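Long-range contacts in uncharacterized protein (Acinetobacter baumannii, PDB 4PAR), which cleaves DNA containing 5-hydroxymethylcytosine, joining a Vsr-like nuclease domain to an SRA-like domain that probably recognises the modified base: residues F[25-29]-F[123-127]; F[28-33]-F[140-146]; F[177-183]-F[310-316]; F[182-186]-F[286-290]. The protein carries 3 engineered substitutions. Numbering follows the deposited sequence.

Contact 1. Residues F[25-29]-F[123-127]; sequences YEAYV and VNVFK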
# COMPACT_ATOMS: atom_id res chain seq x y z
N TYR F 25 -12.02 -7.81 23.51
CA TYR F 25 -12.03 -9.14 24.11
C TYR F 25 -12.08 -10.27 23.07
O TYR F 25 -12.25 -11.43 23.44
CB TYR F 25 -13.19 -9.27 25.09
CG TYR F 25 -12.92 -8.59 26.41
CD1 TYR F 25 -12.68 -7.22 26.48
CD2 TYR F 25 -12.89 -9.32 27.59
CE1 TYR F 25 -12.43 -6.60 27.68
CE2 TYR F 25 -12.63 -8.70 28.80
CZ TYR F 25 -12.40 -7.34 28.84
OH TYR F 25 -12.15 -6.72 30.04
N GLU F 26 -11.97 -9.92 21.79
CA GLU F 26 -12.10 -10.88 20.70
C GLU F 26 -11.04 -12.00 20.72
O GLU F 26 -11.38 -13.19 20.79
CB GLU F 26 -12.03 -10.14 19.36
CG GLU F 26 -12.15 -11.03 18.13
CD GLU F 26 -11.56 -10.39 16.88
OE1 GLU F 26 -11.11 -9.22 16.96
OE2 GLU F 26 -11.54 -11.07 15.83
N ALA F 27 -9.77 -11.62 20.68
CA ALA F 27 -8.66 -12.57 20.70
C ALA F 27 -8.75 -13.55 21.85
O ALA F 27 -8.51 -14.75 21.67
CB ALA F 27 -7.34 -11.83 20.77
N TYR F 28 -9.10 -13.06 23.03
CA TYR F 28 -9.13 -13.92 24.21
C TYR F 28 -10.17 -15.01 24.07
O TYR F 28 -9.87 -16.20 24.21
CB TYR F 28 -9.42 -13.11 25.48
CG TYR F 28 -9.32 -13.96 26.72
CD1 TYR F 28 -8.07 -14.23 27.28
CD2 TYR F 28 -10.44 -14.51 27.32
CE1 TYR F 28 -7.95 -15.02 28.41
CE2 TYR F 28 -10.33 -15.30 28.46
CZ TYR F 28 -9.08 -15.55 29.00
OH TYR F 28 -8.93 -16.33 30.13
N VAL F 29 -11.39 -14.57 23.78
CA VAL F 29 -12.53 -15.47 23.70
C VAL F 29 -12.33 -16.49 22.60
O VAL F 29 -12.50 -17.69 22.82
CB VAL F 29 -13.82 -14.68 23.46
CG1 VAL F 29 -14.97 -15.63 23.15
CG2 VAL F 29 -14.14 -13.82 24.67
N VAL F 123 -21.02 -14.10 23.62
CA VAL F 123 -20.29 -14.07 24.88
C VAL F 123 -20.31 -12.67 25.47
O VAL F 123 -19.79 -11.73 24.88
CB VAL F 123 -18.85 -14.54 24.69
CG1 VAL F 123 -18.16 -14.65 26.05
CG2 VAL F 123 -18.83 -15.88 23.96
N ASN F 124 -20.92 -12.54 26.65
CA ASN F 124 -21.05 -11.24 27.30
C ASN F 124 -19.91 -10.99 28.27
O ASN F 124 -19.81 -11.65 29.30
CB ASN F 124 -22.38 -11.14 28.03
CG ASN F 124 -23.55 -11.46 27.13
OD1 ASN F 124 -24.02 -12.59 27.09
ND2 ASN F 124 -24.03 -10.46 26.40
N VAL F 125 -19.07 -10.03 27.92
CA VAL F 125 -17.82 -9.80 28.64
C VAL F 125 -17.90 -8.71 29.70
O VAL F 125 -16.93 -8.46 30.41
CB VAL F 125 -16.72 -9.45 27.66
CG1 VAL F 125 -16.55 -10.57 26.65
CG2 VAL F 125 -17.05 -8.14 26.97
N PHE F 126 -19.06 -8.06 29.82
CA PHE F 126 -19.20 -6.99 30.80
C PHE F 126 -20.35 -7.26 31.76
O PHE F 126 -21.47 -7.52 31.34
CB PHE F 126 -19.42 -5.65 30.09
CG PHE F 126 -18.25 -5.20 29.26
CD1 PHE F 126 -16.96 -5.47 29.67
CD2 PHE F 126 -18.44 -4.52 28.08
CE1 PHE F 126 -15.88 -5.06 28.91
CE2 PHE F 126 -17.37 -4.11 27.32
CZ PHE F 126 -16.09 -4.38 27.73
N LYS F 127 -20.05 -7.19 33.06
CA LYS F 127 -21.08 -7.34 34.07
C LYS F 127 -21.91 -6.07 34.13
O LYS F 127 -23.07 -6.06 33.73
CB LYS F 127 -20.47 -7.67 35.45
CG LYS F 127 -19.22 -6.88 35.83
CD LYS F 127 -18.93 -7.00 37.33
CE LYS F 127 -17.82 -6.05 37.76
NZ LYS F 127 -17.61 -6.09 39.24
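Residues four apart face the same way along a helix, and Y25, at the N-cap, and V29, one turn in, do so here. Y25 O accepts from V29 N at 3.3 Å, and both side chains head for 123-127. The Y25 ring meets V125: Y25 CD2 lies 3.8 Å from V125 CB, and V125 CG2 sits over one ring face. F126 adds a T-shaped partner, its edge directed at the Y25 ring, with ring centroids 5.6 Å apart and planes at 80°. V29 spans the two valines, V29 CG1 lying 4.0 Å from V123 CG2 and V29 CG2 4.5 Å from V125 CG1. No hydrogen bond crosses between the segments. In this PDDEXK-clan nuclease domain, the start of helix 26-37 packs on the end of strand 119-124, an edge strand of the mixed sheet within this chain, and on the loop residues that follow, with V73 of the adjoining strand 69-74 touching Y25, V29 and V125, and I14 of the second subunit packing on Y25.

Contact 2. Residues F[28-33]-F[140-146]; sequences YVVSRI and HQQIDKI
Two helical segments, 28-33 and 140-146, each bonded i to i+4 (R32 N to Y28 O and D144 N to H140 O, both 2.9 Å), cross at -46° with their axes 10.3 Å apart at closest approach. The backbones come nearest at I33 and I143, whose CA atoms are 6.2 Å apart. The main bump is I143 (chi1 m, chi2 t). It fills a hollow formed by V29, R32 and I33: I143 CD1 is 4.2 Å from V29 CG1 and 4.1 Å from R32 CD, while I143 CG2 presses to 3.5 Å on I33 CG1. One turn on, I146 CG2 meets I33 CD1 at 4.2 Å. The two helices pack together on the sheet of this domain, assigned to the PDDEXK clan, I33 and I146 both touching I71 of strand 69-74. The other end is flat and polar. R32, extended with chi1 to chi3 all t, lays its guanidinium on the H140 ring (chi1 m), centres 3.5 Å apart and planes at 13°. H140 NE2 shares a 2.8 Å hydrogen bond with Y28 OH (chi1 t), which approaches at the imidazole edge. Beyond lies the second subunit, whose N38 accepts a hydrogen bond from R32 and whose F40 ring meets H140.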
# COMPACT_ATOMS: atom_id res chain seq x y z
N TYR F 28 -9.10 -13.06 23.03
CA TYR F 28 -9.13 -13.92 24.21
C TYR F 28 -10.17 -15.01 24.07
O TYR F 28 -9.87 -16.20 24.21
CB TYR F 28 -9.42 -13.11 25.48
CG TYR F 28 -9.32 -13.96 26.72
CD1 TYR F 28 -8.07 -14.23 27.28
CD2 TYR F 28 -10.44 -14.51 27.32
CE1 TYR F 28 -7.95 -15.02 28.41
CE2 TYR F 28 -10.33 -15.30 28.46
CZ TYR F 28 -9.08 -15.55 29.00
OH TYR F 28 -8.93 -16.33 30.13
N VAL F 29 -11.39 -14.57 23.78
CA VAL F 29 -12.53 -15.47 23.70
C VAL F 29 -12.33 -16.49 22.60
O VAL F 29 -12.50 -17.69 22.82
CB VAL F 29 -13.82 -14.68 23.46
CG1 VAL F 29 -14.97 -15.63 23.15
CG2 VAL F 29 -14.14 -13.82 24.67
N VAL F 30 -11.94 -16.02 21.42
CA VAL F 30 -11.80 -16.91 20.28
C VAL F 30 -10.67 -17.90 20.50
O VAL F 30 -10.85 -19.11 20.33
CB VAL F 30 -11.57 -16.13 18.98
CG1 VAL F 30 -11.26 -17.09 17.83
CG2 VAL F 30 -12.80 -15.27 18.67
N SER F 31 -9.50 -17.40 20.90
CA SER F 31 -8.35 -18.28 21.07
C SER F 31 -8.66 -19.33 22.14
O SER F 31 -8.32 -20.51 21.97
CB SER F 31 -7.09 -17.49 21.44
OG SER F 31 -7.23 -16.87 22.71
N ARG F 32 -9.33 -18.92 23.21
CA ARG F 32 -9.65 -19.88 24.26
C ARG F 32 -10.64 -20.93 23.75
O ARG F 32 -10.49 -22.12 24.04
CB ARG F 32 -10.19 -19.20 25.51
CG ARG F 32 -10.42 -20.19 26.64
CD ARG F 32 -10.80 -19.55 27.95
NE ARG F 32 -11.26 -20.55 28.91
CZ ARG F 32 -10.48 -21.18 29.77
NH1 ARG F 32 -9.18 -20.92 29.81
NH2 ARG F 32 -11.00 -22.08 30.60
N ILE F 33 -11.64 -20.50 22.98
CA ILE F 33 -12.59 -21.45 22.39
C ILE F 33 -11.87 -22.48 21.54
O ILE F 33 -12.06 -23.69 21.72
CB ILE F 33 -13.66 -20.75 21.52
CG1 ILE F 33 -14.64 -19.98 22.39
CG2 ILE F 33 -14.41 -21.77 20.67
CD1 ILE F 33 -15.72 -19.29 21.60
N HIS F 140 -15.38 -17.88 31.16
CA HIS F 140 -14.97 -19.26 30.93
C HIS F 140 -16.15 -20.22 30.87
O HIS F 140 -16.17 -21.14 30.06
CB HIS F 140 -13.99 -19.71 32.02
CG HIS F 140 -12.65 -19.06 31.93
ND1 HIS F 140 -11.65 -19.29 32.86
CD2 HIS F 140 -12.13 -18.20 31.03
CE1 HIS F 140 -10.58 -18.58 32.53
NE2 HIS F 140 -10.85 -17.91 31.42
N GLN F 141 -17.14 -20.01 31.74
CA GLN F 141 -18.34 -20.85 31.74
C GLN F 141 -19.10 -20.72 30.41
O GLN F 141 -19.41 -21.73 29.77
CB GLN F 141 -19.25 -20.50 32.92
CG GLN F 141 -18.72 -20.97 34.27
CD GLN F 141 -19.47 -20.39 35.45
OE1 GLN F 141 -20.35 -19.54 35.28
NE2 GLN F 141 -19.13 -20.83 36.65
N GLN F 142 -19.37 -19.48 30.01
CA GLN F 142 -19.98 -19.21 28.71
C GLN F 142 -19.24 -19.92 27.56
O GLN F 142 -19.85 -20.55 26.68
CB GLN F 142 -20.02 -17.70 28.45
CG GLN F 142 -20.72 -16.88 29.54
CD GLN F 142 -20.83 -15.39 29.19
OE1 GLN F 142 -21.16 -15.03 28.07
NE2 GLN F 142 -20.53 -14.54 30.16
N ILE F 143 -17.92 -19.82 27.57
CA ILE F 143 -17.14 -20.46 26.53
C ILE F 143 -17.26 -21.99 26.60
O ILE F 143 -17.36 -22.65 25.57
CB ILE F 143 -15.67 -20.04 26.61
CG1 ILE F 143 -15.54 -18.58 26.16
CG2 ILE F 143 -14.79 -20.95 25.77
CD1 ILE F 143 -14.25 -17.92 26.57
N ASP F 144 -17.29 -22.53 27.81
CA ASP F 144 -17.39 -23.98 27.99
C ASP F 144 -18.69 -24.52 27.41
O ASP F 144 -18.69 -25.52 26.67
CB ASP F 144 -17.29 -24.35 29.47
CG ASP F 144 -15.89 -24.18 30.03
OD1 ASP F 144 -14.93 -24.06 29.23
OD2 ASP F 144 -15.74 -24.17 31.27
N LYS F 145 -19.80 -23.85 27.72
CA LYS F 145 -21.08 -24.28 27.17
C LYS F 145 -21.07 -24.15 25.65
O LYS F 145 -21.58 -25.03 24.94
CB LYS F 145 -22.26 -23.50 27.79
CG LYS F 145 -22.27 -22.00 27.50
CD LYS F 145 -23.50 -21.29 28.05
CE LYS F 145 -23.40 -19.78 27.82
NZ LYS F 145 -22.86 -19.42 26.47
N ILE F 146 -20.48 -23.08 25.12
CA ILE F 146 -20.37 -22.96 23.67
C ILE F 146 -19.61 -24.14 23.05
O ILE F 146 -20.05 -24.72 22.05
CB ILE F 146 -19.68 -21.64 23.27
CG1 ILE F 146 -20.67 -20.48 23.43
CG2 ILE F 146 -19.18 -21.70 21.83
CD1 ILE F 146 -20.14 -19.15 22.98

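Contact 3. Residues F[177-183]-F[310-316]; sequences YIDLGRI and EVQTYSP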
# COMPACT_ATOMS: atom_id res chain seq x y z
N TYR F 177 -13.54 -33.24 -5.69
CA TYR F 177 -14.97 -32.98 -5.86
C TYR F 177 -15.54 -33.78 -7.03
O TYR F 177 -16.73 -34.12 -7.04
CB TYR F 177 -15.23 -31.49 -6.05
CG TYR F 177 -14.99 -30.68 -4.80
CD1 TYR F 177 -15.84 -30.78 -3.70
CD2 TYR F 177 -13.91 -29.81 -4.71
CE1 TYR F 177 -15.61 -30.04 -2.55
CE2 TYR F 177 -13.68 -29.07 -3.56
CZ TYR F 177 -14.53 -29.18 -2.49
OH TYR F 177 -14.31 -28.45 -1.35
N ILE F 178 -14.70 -34.06 -8.02
CA ILE F 178 -15.09 -34.97 -9.09
C ILE F 178 -15.31 -36.36 -8.49
O ILE F 178 -16.30 -37.03 -8.80
CB ILE F 178 -14.03 -35.03 -10.21
CG1 ILE F 178 -13.93 -33.68 -10.92
CG2 ILE F 178 -14.38 -36.12 -11.20
CD1 ILE F 178 -12.76 -33.59 -11.88
N ASP F 179 -14.40 -36.77 -7.62
CA ASP F 179 -14.50 -38.05 -6.92
C ASP F 179 -15.71 -38.12 -5.99
O ASP F 179 -16.35 -39.16 -5.86
CB ASP F 179 -13.23 -38.32 -6.10
CG ASP F 179 -12.01 -38.50 -6.98
OD1 ASP F 179 -12.12 -38.33 -8.21
OD2 ASP F 179 -10.93 -38.79 -6.42
N LEU F 180 -16.01 -37.01 -5.33
CA LEU F 180 -17.15 -36.95 -4.42
C LEU F 180 -18.44 -37.09 -5.22
O LEU F 180 -19.39 -37.75 -4.79
CB LEU F 180 -17.14 -35.64 -3.63
CG LEU F 180 -18.18 -35.49 -2.52
CD1 LEU F 180 -18.06 -36.62 -1.50
CD2 LEU F 180 -18.04 -34.14 -1.82
N GLY F 181 -18.45 -36.47 -6.40
CA GLY F 181 -19.60 -36.54 -7.28
C GLY F 181 -20.45 -35.29 -7.28
O GLY F 181 -21.21 -35.06 -8.21
N ARG F 182 -20.33 -34.48 -6.23
CA ARG F 182 -21.17 -33.29 -6.13
C ARG F 182 -20.49 -32.10 -5.46
O ARG F 182 -19.49 -32.24 -4.76
CB ARG F 182 -22.46 -33.61 -5.39
CG ARG F 182 -22.26 -34.17 -3.99
CD ARG F 182 -23.60 -34.30 -3.28
NE ARG F 182 -23.60 -35.35 -2.26
CZ ARG F 182 -24.69 -35.80 -1.66
NH1 ARG F 182 -25.88 -35.30 -1.98
NH2 ARG F 182 -24.60 -36.75 -0.74
N ILE F 183 -21.07 -30.93 -5.69
CA ILE F 183 -20.65 -29.69 -5.05
C ILE F 183 -21.85 -29.06 -4.37
O ILE F 183 -22.85 -28.73 -5.03
CB ILE F 183 -20.04 -28.71 -6.06
CG1 ILE F 183 -18.72 -29.27 -6.60
CG2 ILE F 183 -19.82 -27.35 -5.42
CD1 ILE F 183 -18.03 -28.37 -7.60
N GLU F 310 -27.19 -28.18 -4.78
CA GLU F 310 -26.15 -29.16 -5.09
C GLU F 310 -26.03 -29.38 -6.59
O GLU F 310 -27.04 -29.42 -7.30
CB GLU F 310 -26.45 -30.49 -4.39
CG GLU F 310 -26.56 -30.38 -2.87
CD GLU F 310 -26.92 -31.70 -2.22
OE1 GLU F 310 -27.36 -32.62 -2.94
OE2 GLU F 310 -26.76 -31.82 -0.99
N VAL F 311 -24.81 -29.53 -7.09
CA VAL F 311 -24.62 -29.84 -8.51
C VAL F 311 -23.64 -30.99 -8.72
O VAL F 311 -22.55 -31.01 -8.15
CB VAL F 311 -24.14 -28.61 -9.31
CG1 VAL F 311 -25.27 -27.61 -9.48
CG2 VAL F 311 -22.94 -27.95 -8.64
N GLN F 312 -24.03 -31.95 -9.55
CA GLN F 312 -23.17 -33.10 -9.84
C GLN F 312 -21.97 -32.68 -10.69
O GLN F 312 -22.05 -31.73 -11.47
CB GLN F 312 -23.97 -34.20 -10.55
CG GLN F 312 -24.82 -33.72 -11.72
CD GLN F 312 -25.69 -34.83 -12.30
OE1 GLN F 312 -25.74 -35.94 -11.77
NE2 GLN F 312 -26.38 -34.52 -13.40
N THR F 313 -20.85 -33.37 -10.52
CA THR F 313 -19.63 -33.06 -11.26
C THR F 313 -19.37 -34.06 -12.38
O THR F 313 -20.09 -35.06 -12.50
CB THR F 313 -18.41 -33.02 -10.33
OG1 THR F 313 -18.17 -34.33 -9.80
CG2 THR F 313 -18.65 -32.06 -9.18
N TYR F 314 -18.34 -33.82 -13.18
CA TYR F 314 -18.04 -34.68 -14.32
C TYR F 314 -16.54 -34.74 -14.63
O TYR F 314 -15.83 -33.74 -14.52
CB TYR F 314 -18.80 -34.20 -15.56
CG TYR F 314 -20.31 -34.17 -15.41
CD1 TYR F 314 -21.07 -35.32 -15.56
CD2 TYR F 314 -20.98 -32.98 -15.11
CE1 TYR F 314 -22.45 -35.30 -15.42
CE2 TYR F 314 -22.35 -32.95 -14.96
CZ TYR F 314 -23.08 -34.11 -15.12
OH TYR F 314 -24.45 -34.08 -14.98
N SER F 315 -16.08 -35.92 -15.04
CA SER F 315 -14.68 -36.11 -15.42
C SER F 315 -14.33 -35.33 -16.69
O SER F 315 -15.23 -35.03 -17.48
CB SER F 315 -14.39 -37.60 -15.61
OG SER F 315 -14.63 -38.33 -14.42
N PRO F 316 -13.04 -35.00 -16.88
CA PRO F 316 -12.57 -34.32 -18.10
C PRO F 316 -13.03 -34.99 -19.39
O PRO F 316 -13.12 -36.21 -19.45
CB PRO F 316 -11.05 -34.39 -17.96
CG PRO F 316 -10.82 -34.36 -16.49
CD PRO F 316 -11.96 -35.14 -15.89
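Where a helix gives way to a strand, backbone polar groups must change partners, and residues 177-183 illustrate how a neighbouring strand supplies them. The helix ends at L180, and G181 follows with a positive phi of 103°, at which a CB would be jammed against the preceding carbonyl. Y177 O still receives the helical hydrogen bond from G181 N at 3.0 Å, and it takes a second from T313 OG1 at 3.1 Å. I178 CG2 lies 3.9 Å from S315 OG, and I178 CD1 4.4 Å from P316 CD. G181 O then accepts from T313 N at 2.9 Å, with Q312 CA making a CA-H...O contact to the same G181 O at 3.2 Å. Next, R182 and Q312 form an antiparallel non-hydrogen-bonded pair. I183 and V311 are a hydrogen-bonded pair: I183 N donates to V311 O at 2.9 Å and V311 N to I183 O at 3.0 Å. The side chains of I183 and V311 share a sheet face, I183 CB lying 4.0 Å from V311 CG2, and both touch F287. R182 and Q312 point to the other, exposed face, where R182 NH1 makes a salt bridge with E310 OE1 at 3.2 Å, a weak hydrogen bond. Main-chain bonding therefore carries this junction of the SRA-like domain: T313 serves Y177 O through its hydroxyl and G181 O through its N, and the β pairing serves I183, while the ion pair adds only a weak link at the surface.

Contact 4. Residues F[182-186]-F[286-290]; sequences RISLA and RFMGL
A buried apolar cluster on the mixed sheet of the SRA-like domain includes this contact, in which an aromatic residue of one strand is covered by side chains of another with no hydrogen bond between the segments. Residues 182-184 are extended, and L185 and A186 turn away from the strand with phi/psi near -77/-30° and -66/-32°. S184 OG (chi1 t) accepts from A186 N at 3.1 Å, an ST turn at the strand end. In strand 286-290, M288 (phi/psi -94/-20°) leaves the extended form before G289, at 142/-173°. Nearest CA atoms are those of L185 and G289, 6.9 Å apart. F287 (chi1 t, chi2 66°) points toward 182-186. I183 (m, t) sets CG2 over the ring face in a CH-pi contact, 4.0 Å from the F287 centroid and 25° off its normal, while I183 O is 3.4 Å from F287 CE2. L185 (m, t) brings its CD2 to 3.6 Å from F287 CD2 and 3.1 Å from F287 O, and to 3.6 Å from M288 O. Both segments belong to strands that pair antiparallel with 302-312, whose V311 also touches F287, and F272 of strand 268-276 meets both I183 and F287.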
# COMPACT_ATOMS: atom_id res chain seq x y z
N ARG F 182 -20.33 -34.48 -6.23
CA ARG F 182 -21.17 -33.29 -6.13
C ARG F 182 -20.49 -32.10 -5.46
O ARG F 182 -19.49 -32.24 -4.76
CB ARG F 182 -22.46 -33.61 -5.39
CG ARG F 182 -22.26 -34.17 -3.99
CD ARG F 182 -23.60 -34.30 -3.28
NE ARG F 182 -23.60 -35.35 -2.26
CZ ARG F 182 -24.69 -35.80 -1.66
NH1 ARG F 182 -25.88 -35.30 -1.98
NH2 ARG F 182 -24.60 -36.75 -0.74
N ILE F 183 -21.07 -30.93 -5.69
CA ILE F 183 -20.65 -29.69 -5.05
C ILE F 183 -21.85 -29.06 -4.37
O ILE F 183 -22.85 -28.73 -5.03
CB ILE F 183 -20.04 -28.71 -6.06
CG1 ILE F 183 -18.72 -29.27 -6.60
CG2 ILE F 183 -19.82 -27.35 -5.42
CD1 ILE F 183 -18.03 -28.37 -7.60
N SER F 184 -21.75 -28.90 -3.06
CA SER F 184 -22.87 -28.47 -2.23
C SER F 184 -22.56 -27.19 -1.45
O SER F 184 -21.41 -26.82 -1.27
CB SER F 184 -23.27 -29.58 -1.26
OG SER F 184 -24.22 -29.13 -0.32
N LEU F 185 -23.62 -26.53 -0.98
CA LEU F 185 -23.47 -25.34 -0.16
C LEU F 185 -23.08 -25.72 1.26
O LEU F 185 -22.40 -24.97 1.95
CB LEU F 185 -24.76 -24.53 -0.16
CG LEU F 185 -25.13 -23.91 -1.50
CD1 LEU F 185 -26.42 -23.11 -1.39
CD2 LEU F 185 -24.00 -23.03 -1.99
N ALA F 186 -23.52 -26.90 1.68
CA ALA F 186 -23.17 -27.41 3.00
C ALA F 186 -21.67 -27.69 3.08
O ALA F 186 -21.05 -27.55 4.13
CB ALA F 186 -23.97 -28.66 3.32
N ARG F 286 -16.57 -18.92 -5.19
CA ARG F 286 -17.43 -19.63 -4.24
C ARG F 286 -18.73 -20.08 -4.87
O ARG F 286 -19.43 -19.29 -5.50
CB ARG F 286 -17.73 -18.75 -3.02
CG ARG F 286 -18.93 -19.20 -2.21
CD ARG F 286 -19.18 -18.31 -1.00
NE ARG F 286 -18.18 -18.51 0.04
CZ ARG F 286 -18.21 -19.50 0.91
NH1 ARG F 286 -19.19 -20.39 0.88
NH2 ARG F 286 -17.26 -19.62 1.82
N PHE F 287 -19.07 -21.34 -4.69
CA PHE F 287 -20.28 -21.88 -5.26
C PHE F 287 -21.49 -21.29 -4.55
O PHE F 287 -21.64 -21.46 -3.35
CB PHE F 287 -20.27 -23.41 -5.14
CG PHE F 287 -21.54 -24.07 -5.55
CD1 PHE F 287 -21.97 -24.03 -6.87
CD2 PHE F 287 -22.30 -24.77 -4.62
CE1 PHE F 287 -23.14 -24.66 -7.24
CE2 PHE F 287 -23.47 -25.39 -5.00
CZ PHE F 287 -23.89 -25.34 -6.31
N MET F 288 -22.33 -20.57 -5.29
CA MET F 288 -23.55 -20.02 -4.72
C MET F 288 -24.79 -20.91 -4.90
O MET F 288 -25.77 -20.76 -4.17
CB MET F 288 -23.83 -18.64 -5.32
CG MET F 288 -22.87 -17.57 -4.85
SD MET F 288 -22.69 -17.56 -3.06
CE MET F 288 -21.55 -16.19 -2.83
N GLY F 289 -24.74 -21.82 -5.86
CA GLY F 289 -25.88 -22.69 -6.10
C GLY F 289 -26.13 -22.98 -7.57
O GLY F 289 -25.35 -22.59 -8.45
N LEU F 290 -27.25 -23.64 -7.84
CA LEU F 290 -27.78 -23.79 -9.20
C LEU F 290 -29.05 -22.97 -9.34
O LEU F 290 -30.07 -23.25 -8.69
CB LEU F 290 -28.05 -25.26 -9.53
CG LEU F 290 -28.64 -25.51 -10.92
CD1 LEU F 290 -27.77 -24.87 -11.99
CD2 LEU F 290 -28.79 -27.00 -11.18

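In the fold
The four contacts fall into two pairs, one in each domain. Contacts 1 and 2, centres about 9 Å apart, share helix 26-37, where V29 works in both and Y28 only in contact 2; N124 N and Q142 OE1, probably hydrogen-bonded, tie strand 119-124 to helix 136-159. Both are buried and touch the second subunit, yet contact 1 is wholly apolar and aromatic, whereas contact 2 mixes aliphatic packing with a polar end. Contacts 3 and 4, centres about 11 Å apart, share strand 182-184, where I183 works in both and R182 only in contact 3. Contact 3 is partly exposed and built on main-chain hydrogen bonds, while contact 4 is buried and apolar, V311 packing on F287 between them.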